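Local atomic coordinates of diaminopropionate ammonia-lyase (Escherichia coli, PDB entry 4D9I), a protein that uses pyridoxal 5'-phosphate to catalyse the elimination of ammonia from both D- and L-2,3-diaminopropionate, yielding pyruvate. Residues D314-N326 with H384-V396. Sequence-based numbering, arbitrary orientation.
Sequences DSVAALGMRVLGN and HYREVVWEGKHAV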
# COMPACT_ATOMS: atom_id res chain seq x y z
N ASP B 314 -1.32 7.93 -18.46
CA ASP B 314 -0.80 6.66 -17.95
C ASP B 314 -0.75 6.56 -16.42
O ASP B 314 -1.17 5.56 -15.84
CB ASP B 314 0.61 6.42 -18.50
CG ASP B 314 0.63 5.63 -19.79
OD1 ASP B 314 1.70 5.58 -20.45
OD2 ASP B 314 -0.43 5.06 -20.17
N SER B 315 -0.24 7.62 -15.79
CA SER B 315 -0.05 7.67 -14.33
C SER B 315 -1.33 7.61 -13.48
O SER B 315 -1.28 7.37 -12.27
CB SER B 315 0.76 8.93 -13.97
OG SER B 315 0.06 10.10 -14.31
N VAL B 316 -2.49 7.78 -14.12
CA VAL B 316 -3.78 7.58 -13.45
C VAL B 316 -3.90 6.14 -12.94
O VAL B 316 -4.37 5.92 -11.82
CB VAL B 316 -4.95 7.93 -14.40
CG1 VAL B 316 -6.29 7.48 -13.82
CG2 VAL B 316 -4.99 9.42 -14.69
N ALA B 317 -3.46 5.19 -13.77
CA ALA B 317 -3.50 3.76 -13.45
C ALA B 317 -2.57 3.47 -12.28
O ALA B 317 -2.98 2.82 -11.32
CB ALA B 317 -3.14 2.92 -14.69
N ALA B 318 -1.35 4.00 -12.34
CA ALA B 318 -0.39 3.89 -11.23
C ALA B 318 -0.99 4.37 -9.90
O ALA B 318 -0.88 3.67 -8.90
CB ALA B 318 0.89 4.63 -11.55
N LEU B 319 -1.61 5.54 -9.90
CA LEU B 319 -2.29 6.09 -8.72
C LEU B 319 -3.36 5.10 -8.19
O LEU B 319 -3.40 4.81 -7.01
CB LEU B 319 -2.93 7.43 -9.07
CG LEU B 319 -3.82 8.13 -8.03
CD1 LEU B 319 -3.00 8.47 -6.79
CD2 LEU B 319 -4.39 9.41 -8.64
N GLY B 320 -4.18 4.58 -9.09
CA GLY B 320 -5.14 3.55 -8.73
C GLY B 320 -4.53 2.31 -8.06
O GLY B 320 -5.06 1.82 -7.08
N MET B 321 -3.45 1.79 -8.63
CA MET B 321 -2.76 0.63 -8.07
C MET B 321 -2.39 0.87 -6.59
O MET B 321 -2.60 0.00 -5.73
CB MET B 321 -1.48 0.34 -8.85
CG MET B 321 -1.71 -0.14 -10.28
SD MET B 321 -0.18 -0.18 -11.25
CE MET B 321 0.70 -1.59 -10.59
N ARG B 322 -1.82 2.04 -6.32
CA ARG B 322 -1.39 2.39 -4.96
C ARG B 322 -2.55 2.57 -3.99
O ARG B 322 -2.45 2.18 -2.80
CB ARG B 322 -0.54 3.65 -4.97
CG ARG B 322 0.80 3.47 -5.70
CD ARG B 322 1.65 4.72 -5.61
NE ARG B 322 2.61 4.70 -6.70
CZ ARG B 322 2.55 5.49 -7.75
NH1 ARG B 322 1.59 6.41 -7.85
NH2 ARG B 322 3.47 5.38 -8.66
N VAL B 323 -3.61 3.21 -4.47
CA VAL B 323 -4.78 3.54 -3.62
C VAL B 323 -5.49 2.23 -3.22
O VAL B 323 -5.87 2.04 -2.07
CB VAL B 323 -5.78 4.46 -4.36
CG1 VAL B 323 -7.12 4.59 -3.60
CG2 VAL B 323 -5.17 5.85 -4.62
N LEU B 324 -5.64 1.31 -4.19
CA LEU B 324 -6.20 -0.01 -3.93
C LEU B 324 -5.32 -0.89 -3.03
O LEU B 324 -5.84 -1.62 -2.18
CB LEU B 324 -6.49 -0.77 -5.25
CG LEU B 324 -7.65 -0.22 -6.06
CD1 LEU B 324 -7.70 -0.83 -7.48
CD2 LEU B 324 -8.96 -0.47 -5.35
N GLY B 325 -4.00 -0.80 -3.21
CA GLY B 325 -3.06 -1.65 -2.49
C GLY B 325 -2.74 -1.17 -1.08
O GLY B 325 -2.20 -1.94 -0.27
N ASN B 326 -3.04 0.09 -0.78
CA ASN B 326 -2.85 0.60 0.57
C ASN B 326 -4.06 1.45 0.90
O ASN B 326 -4.03 2.67 0.76
CB ASN B 326 -1.52 1.38 0.70
CG ASN B 326 -1.27 1.90 2.12
OD1 ASN B 326 -2.14 1.83 3.00
ND2 ASN B 326 -0.09 2.49 2.33
N HIS B 384 6.81 -4.97 -11.97
CA HIS B 384 6.14 -3.69 -12.23
C HIS B 384 5.25 -3.26 -11.08
O HIS B 384 5.20 -2.07 -10.69
CB HIS B 384 5.37 -3.81 -13.56
CG HIS B 384 4.57 -2.59 -13.92
ND1 HIS B 384 5.14 -1.46 -14.37
CD2 HIS B 384 3.20 -2.35 -13.85
CE1 HIS B 384 4.18 -0.54 -14.60
NE2 HIS B 384 2.99 -1.09 -14.28
N TYR B 385 4.50 -4.22 -10.54
CA TYR B 385 3.56 -3.93 -9.46
C TYR B 385 4.33 -3.29 -8.28
O TYR B 385 3.95 -2.24 -7.77
CB TYR B 385 2.83 -5.19 -8.98
CG TYR B 385 1.84 -4.85 -7.87
CD1 TYR B 385 0.61 -4.27 -8.18
CD2 TYR B 385 2.16 -5.06 -6.53
CE1 TYR B 385 -0.30 -3.92 -7.19
CE2 TYR B 385 1.26 -4.72 -5.53
CZ TYR B 385 0.05 -4.16 -5.85
OH TYR B 385 -0.82 -3.84 -4.86
N ARG B 386 5.43 -3.93 -7.90
CA ARG B 386 6.20 -3.47 -6.74
C ARG B 386 6.98 -2.18 -7.05
O ARG B 386 7.12 -1.30 -6.18
CB ARG B 386 7.12 -4.58 -6.21
CG ARG B 386 6.36 -5.74 -5.57
CD ARG B 386 5.35 -5.27 -4.52
NE ARG B 386 4.42 -6.33 -4.14
CZ ARG B 386 3.61 -6.28 -3.09
NH1 ARG B 386 3.60 -5.22 -2.29
NH2 ARG B 386 2.79 -7.30 -2.84
N GLU B 387 7.45 -2.04 -8.29
CA GLU B 387 8.04 -0.77 -8.72
C GLU B 387 7.05 0.40 -8.56
O GLU B 387 7.43 1.49 -8.10
CB GLU B 387 8.60 -0.89 -10.16
CG GLU B 387 9.92 -1.61 -10.21
CD GLU B 387 10.31 -2.13 -11.59
OE1 GLU B 387 9.53 -2.02 -12.56
OE2 GLU B 387 11.41 -2.68 -11.70
N VAL B 388 5.78 0.16 -8.88
CA VAL B 388 4.75 1.20 -8.69
C VAL B 388 4.44 1.46 -7.21
O VAL B 388 4.49 2.61 -6.75
CB VAL B 388 3.45 0.89 -9.47
CG1 VAL B 388 2.35 1.91 -9.16
CG2 VAL B 388 3.70 0.84 -10.98
N VAL B 389 4.10 0.41 -6.46
CA VAL B 389 3.53 0.60 -5.10
C VAL B 389 4.61 0.87 -4.06
O VAL B 389 4.37 1.60 -3.08
CB VAL B 389 2.55 -0.52 -4.67
CG1 VAL B 389 1.43 -0.67 -5.70
CG2 VAL B 389 3.25 -1.85 -4.44
N TRP B 390 5.80 0.31 -4.29
CA TRP B 390 6.95 0.52 -3.38
C TRP B 390 7.93 1.58 -3.84
O TRP B 390 8.33 2.44 -3.05
CB TRP B 390 7.72 -0.78 -3.17
CG TRP B 390 7.01 -1.85 -2.37
CD1 TRP B 390 5.80 -1.77 -1.70
CD2 TRP B 390 7.50 -3.22 -2.11
NE1 TRP B 390 5.51 -2.95 -1.08
CE2 TRP B 390 6.49 -3.86 -1.26
CE3 TRP B 390 8.64 -3.95 -2.47
CZ2 TRP B 390 6.63 -5.18 -0.82
CZ3 TRP B 390 8.76 -5.27 -2.02
CH2 TRP B 390 7.77 -5.87 -1.22
N GLU B 391 8.34 1.52 -5.11
CA GLU B 391 9.40 2.43 -5.60
C GLU B 391 8.82 3.79 -5.98
O GLU B 391 9.55 4.77 -6.13
CB GLU B 391 10.17 1.80 -6.77
CG GLU B 391 10.90 0.52 -6.39
CD GLU B 391 11.69 -0.11 -7.52
OE1 GLU B 391 12.10 0.60 -8.46
OE2 GLU B 391 11.93 -1.32 -7.45
N GLY B 392 7.50 3.84 -6.14
CA GLY B 392 6.83 5.06 -6.58
C GLY B 392 7.06 5.36 -8.06
O GLY B 392 6.90 6.50 -8.48
N LYS B 393 7.48 4.36 -8.83
CA LYS B 393 7.47 4.46 -10.30
C LYS B 393 6.13 5.02 -10.82
O LYS B 393 5.05 4.69 -10.30
CB LYS B 393 7.75 3.10 -10.95
CG LYS B 393 8.06 3.17 -12.44
CD LYS B 393 8.52 1.83 -13.02
CE LYS B 393 7.34 0.91 -13.31
NZ LYS B 393 7.73 -0.43 -13.83
N HIS B 394 6.20 5.87 -11.84
CA HIS B 394 5.01 6.52 -12.44
C HIS B 394 4.30 7.34 -11.39
O HIS B 394 3.07 7.28 -11.25
CB HIS B 394 4.07 5.51 -13.12
CG HIS B 394 4.72 4.70 -14.24
ND1 HIS B 394 5.59 5.23 -15.12
CD2 HIS B 394 4.57 3.35 -14.61
CE1 HIS B 394 6.00 4.28 -15.99
NE2 HIS B 394 5.38 3.13 -15.68
N ALA B 395 5.08 8.10 -10.64
CA ALA B 395 4.56 8.97 -9.60
C ALA B 395 3.71 10.07 -10.22
O ALA B 395 3.80 10.35 -11.41
CB ALA B 395 5.68 9.57 -8.76
N VAL B 396 2.88 10.68 -9.38
CA VAL B 396 2.08 11.83 -9.75
C VAL B 396 2.97 13.00 -10.16
O VAL B 396 2.79 13.56 -11.24
CB VAL B 396 1.16 12.24 -8.58
CG1 VAL B 396 0.87 13.73 -8.60
CG2 VAL B 396 -0.12 11.41 -8.63
O HOH W 1 2.07 11.89 -13.83
O HOH W 2 0.56 8.52 -10.40
O HOH W 3 -3.17 -2.78 -5.66
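M321 and R322 hold V388 between them, a compact example of how two helices crossing at nearly a right angle can interlock. Helix 315-325 meets the final helix of this fold type II enzyme at -84°, with axes 9.5 Å apart, and the chain beyond that helix then runs back along the first. V388 is the bump: its CG1 reaches A318 CB at 3.9 Å and lies over one face of the R322 guanidinium, while its CB and CG2 abut the end of M321. A bend at chi3 (73°) turns the M321 methyl into the hollow between V388 and Y385, so that CE sits 3.6 Å from Y385 CD1 and also approaches H384. V389 CG1 packs beside R322 CG; a turn back toward the start of helix 315-325, A318 CB fits against H394 CB at 3.7 Å.

R322 stays extended from CG to NE and thereby reaches the backbone of V388. NE donates to V388 O over 2.8 Å, nearly straight at 168°; the acceptor lies close to the guanidinium plane, whereas NE stands above the plane of the V388 carbonyl. One water bridges S315 O and H394 O; another joins M321 O to the Y385 hydroxyl, which also has a partner in N326 of the second subunit. The chemistry thus implies a buried arginine firmly holding a main-chain carbonyl oxygen, with mainly water tying the C-terminal tail to helix 315-325.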